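Major capsid protein (Paramecium bursaria Chlorella virus 1, PDB 5TIP) self-assembles as trimers into the large icosahedral capsid of the virus, forming the bulk of its glycoprotein shell. Local coordinates at residues L261-N266 with L378-K383. Numbering follows the deposited sequence.
Sequences LAWNFN and LSLTYK
F265 and Y382 both hold CG anti to the carbonyl carbon and beside the backbone N (chi1 -57° in each), and the two side chains cross obliquely. The pair is an offset edge-to-face contact: the ring planes stand at 77°, the centroids are 5.4 Å apart, and the edge of Y382 is turned toward the face of F265. Its closest point is between F265 CE1 and Y382 CE1, at 3.4 Å. The phenol oxygen lies beside the same carbon, with Y382 OH 3.5 Å from F265 CE1, and is hydrogen-bonded to OE1 of Q248, which satisfies this polar atom beside the phenylalanine ring. L380 reaches F265 tip to tip; its CD1 sits at the ring edge, in plane, 3.6 Å from F265 CZ. Toward the N-terminal end of 378-383, L378 CD2 lies over one face of W263, 4.3 Å from the centroid of the five-membered ring and 4° off its normal, which is CH-pi geometry. L380 CD2 approaches the indole obliquely, 4.5 Å from W263 NE1, at the limit of contact.

All five touching residues are buried, and the axes of the short strand segments 261-266 and 378-382 come within 11.9 Å, a spacing that fits face-to-face packing of two sheets through side chains, as in the jelly-roll sandwiches of the hexon-like capsid proteins. Strand 257-266 pairs with 350-354 and 412-426 in one sheet, while strand 376-387 pairs with 247-251 and 312-319 in the other. L413 and L312 each touch both F265 and L380, and F333 of helix 330-341 meets the W263 ring.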
loop_
_atom_site.group_PDB
_atom_site.type_symbol
_atom_site.label_atom_id
_atom_site.label_comp_id
_atom_site.label_asym_id
_atom_site.label_seq_id
_atom_site.Cartn_x
_atom_site.Cartn_y
_atom_site.Cartn_z
ATOM N N LEU A 261 -5.090 2.594 -22.569
ATOM C CA LEU A 261 -6.404 3.172 -22.802
ATOM C C LEU A 261 -7.271 2.967 -21.567
ATOM O O LEU A 261 -7.274 1.886 -20.973
ATOM C CB LEU A 261 -7.085 2.545 -24.021
ATOM C CG LEU A 261 -6.377 2.655 -25.371
ATOM C CD1 LEU A 261 -7.232 2.032 -26.462
ATOM C CD2 LEU A 261 -6.062 4.102 -25.698
ATOM N N ALA A 262 -7.996 4.011 -21.178
ATOM C CA ALA A 262 -8.919 3.947 -20.055
ATOM C C ALA A 262 -10.247 4.560 -20.471
ATOM O O ALA A 262 -10.275 5.621 -21.101
ATOM C CB ALA A 262 -8.365 4.675 -18.829
ATOM N N TRP A 263 -11.345 3.892 -20.125
ATOM C CA TRP A 263 -12.651 4.390 -20.529
ATOM C C TRP A 263 -13.691 4.058 -19.468
ATOM O O TRP A 263 -13.475 3.212 -18.597
ATOM C CB TRP A 263 -13.061 3.839 -21.904
ATOM C CG TRP A 263 -13.341 2.364 -21.957
ATOM C CD1 TRP A 263 -14.562 1.760 -21.893
ATOM C CD2 TRP A 263 -12.379 1.310 -22.099
ATOM N NE1 TRP A 263 -14.421 0.396 -21.985
ATOM C CE2 TRP A 263 -13.091 0.095 -22.112
ATOM C CE3 TRP A 263 -10.986 1.276 -22.213
ATOM C CZ2 TRP A 263 -12.459 -1.140 -22.233
ATOM C CZ3 TRP A 263 -10.360 0.050 -22.333
ATOM C CH2 TRP A 263 -11.096 -1.141 -22.341
ATOM N N ASN A 264 -14.822 4.759 -19.547
ATOM C CA ASN A 264 -15.945 4.533 -18.649
ATOM C C ASN A 264 -17.237 4.911 -19.361
ATOM O O ASN A 264 -17.232 5.649 -20.349
ATOM C CB ASN A 264 -15.802 5.330 -17.341
ATOM C CG ASN A 264 -15.785 6.837 -17.563
ATOM O OD1 ASN A 264 -16.788 7.436 -17.950
ATOM N ND2 ASN A 264 -14.643 7.459 -17.295
ATOM N N PHE A 265 -18.350 4.393 -18.841
ATOM C CA PHE A 265 -19.689 4.754 -19.294
ATOM C C PHE A 265 -20.355 5.543 -18.175
ATOM O O PHE A 265 -20.641 4.992 -17.106
ATOM C CB PHE A 265 -20.503 3.516 -19.660
ATOM C CG PHE A 265 -19.857 2.655 -20.707
ATOM C CD1 PHE A 265 -20.087 2.886 -22.052
ATOM C CD2 PHE A 265 -19.019 1.615 -20.346
ATOM C CE1 PHE A 265 -19.491 2.095 -23.015
ATOM C CE2 PHE A 265 -18.422 0.822 -21.304
ATOM C CZ PHE A 265 -18.659 1.063 -22.640
ATOM N N ASN A 266 -20.595 6.827 -18.417
ATOM C CA ASN A 266 -21.060 7.748 -17.391
ATOM C C ASN A 266 -22.452 8.269 -17.718
ATOM O O ASN A 266 -22.761 8.561 -18.876
ATOM C CB ASN A 266 -20.089 8.926 -17.246
ATOM C CG ASN A 266 -20.719 10.118 -16.558
ATOM O OD1 ASN A 266 -20.990 11.139 -17.191
ATOM N ND2 ASN A 266 -20.960 9.998 -15.257
ATOM N N LEU A 378 -12.601 0.396 -31.052
ATOM C CA LEU A 378 -13.012 -0.277 -29.827
ATOM C C LEU A 378 -14.388 -0.892 -30.058
ATOM O O LEU A 378 -15.391 -0.174 -30.130
ATOM C CB LEU A 378 -13.035 0.699 -28.653
ATOM C CG LEU A 378 -13.508 0.129 -27.315
ATOM C CD1 LEU A 378 -12.554 -0.941 -26.807
ATOM C CD2 LEU A 378 -13.677 1.238 -26.287
ATOM N N SER A 379 -14.434 -2.214 -30.187
ATOM C CA SER A 379 -15.683 -2.928 -30.415
ATOM C C SER A 379 -16.305 -3.277 -29.068
ATOM O O SER A 379 -15.691 -3.983 -28.261
ATOM C CB SER A 379 -15.444 -4.187 -31.246
ATOM O OG SER A 379 -16.662 -4.852 -31.530
ATOM N N LEU A 380 -17.522 -2.797 -28.834
ATOM C CA LEU A 380 -18.191 -2.943 -27.552
ATOM C C LEU A 380 -19.451 -3.784 -27.703
ATOM O O LEU A 380 -20.079 -3.809 -28.763
ATOM C CB LEU A 380 -18.562 -1.578 -26.960
ATOM C CG LEU A 380 -17.417 -0.607 -26.672
ATOM C CD1 LEU A 380 -17.969 0.721 -26.186
ATOM C CD2 LEU A 380 -16.464 -1.199 -25.650
ATOM N N THR A 381 -19.803 -4.481 -26.625
ATOM C CA THR A 381 -21.065 -5.203 -26.531
ATOM C C THR A 381 -21.612 -5.008 -25.127
ATOM O O THR A 381 -20.911 -5.273 -24.145
ATOM C CB THR A 381 -20.891 -6.696 -26.834
ATOM O OG1 THR A 381 -20.435 -6.862 -28.183
ATOM C CG2 THR A 381 -22.213 -7.435 -26.660
ATOM N N TYR A 382 -22.852 -4.545 -25.034
ATOM C CA TYR A 382 -23.456 -4.198 -23.758
ATOM C C TYR A 382 -24.306 -5.345 -23.231
ATOM O O TYR A 382 -24.789 -6.196 -23.982
ATOM C CB TYR A 382 -24.310 -2.934 -23.891
ATOM C CG TYR A 382 -23.544 -1.748 -24.423
ATOM C CD1 TYR A 382 -22.683 -1.033 -23.606
ATOM C CD2 TYR A 382 -23.674 -1.350 -25.745
ATOM C CE1 TYR A 382 -21.977 0.049 -24.089
ATOM C CE2 TYR A 382 -22.970 -0.269 -26.237
ATOM C CZ TYR A 382 -22.123 0.427 -25.404
ATOM O OH TYR A 382 -21.417 1.505 -25.884
ATOM N N LYS A 383 -24.476 -5.360 -21.913
ATOM C CA LYS A 383 -25.378 -6.310 -21.289
ATOM C C LYS A 383 -26.826 -5.946 -21.600
ATOM O O LYS A 383 -27.139 -4.833 -22.031
ATOM C CB LYS A 383 -25.162 -6.342 -19.776
ATOM C CG LYS A 383 -23.743 -6.678 -19.353
ATOM C CD LYS A 383 -23.606 -6.616 -17.843
ATOM C CE LYS A 383 -22.175 -6.867 -17.402
ATOM N NZ LYS A 383 -22.031 -6.725 -15.926
#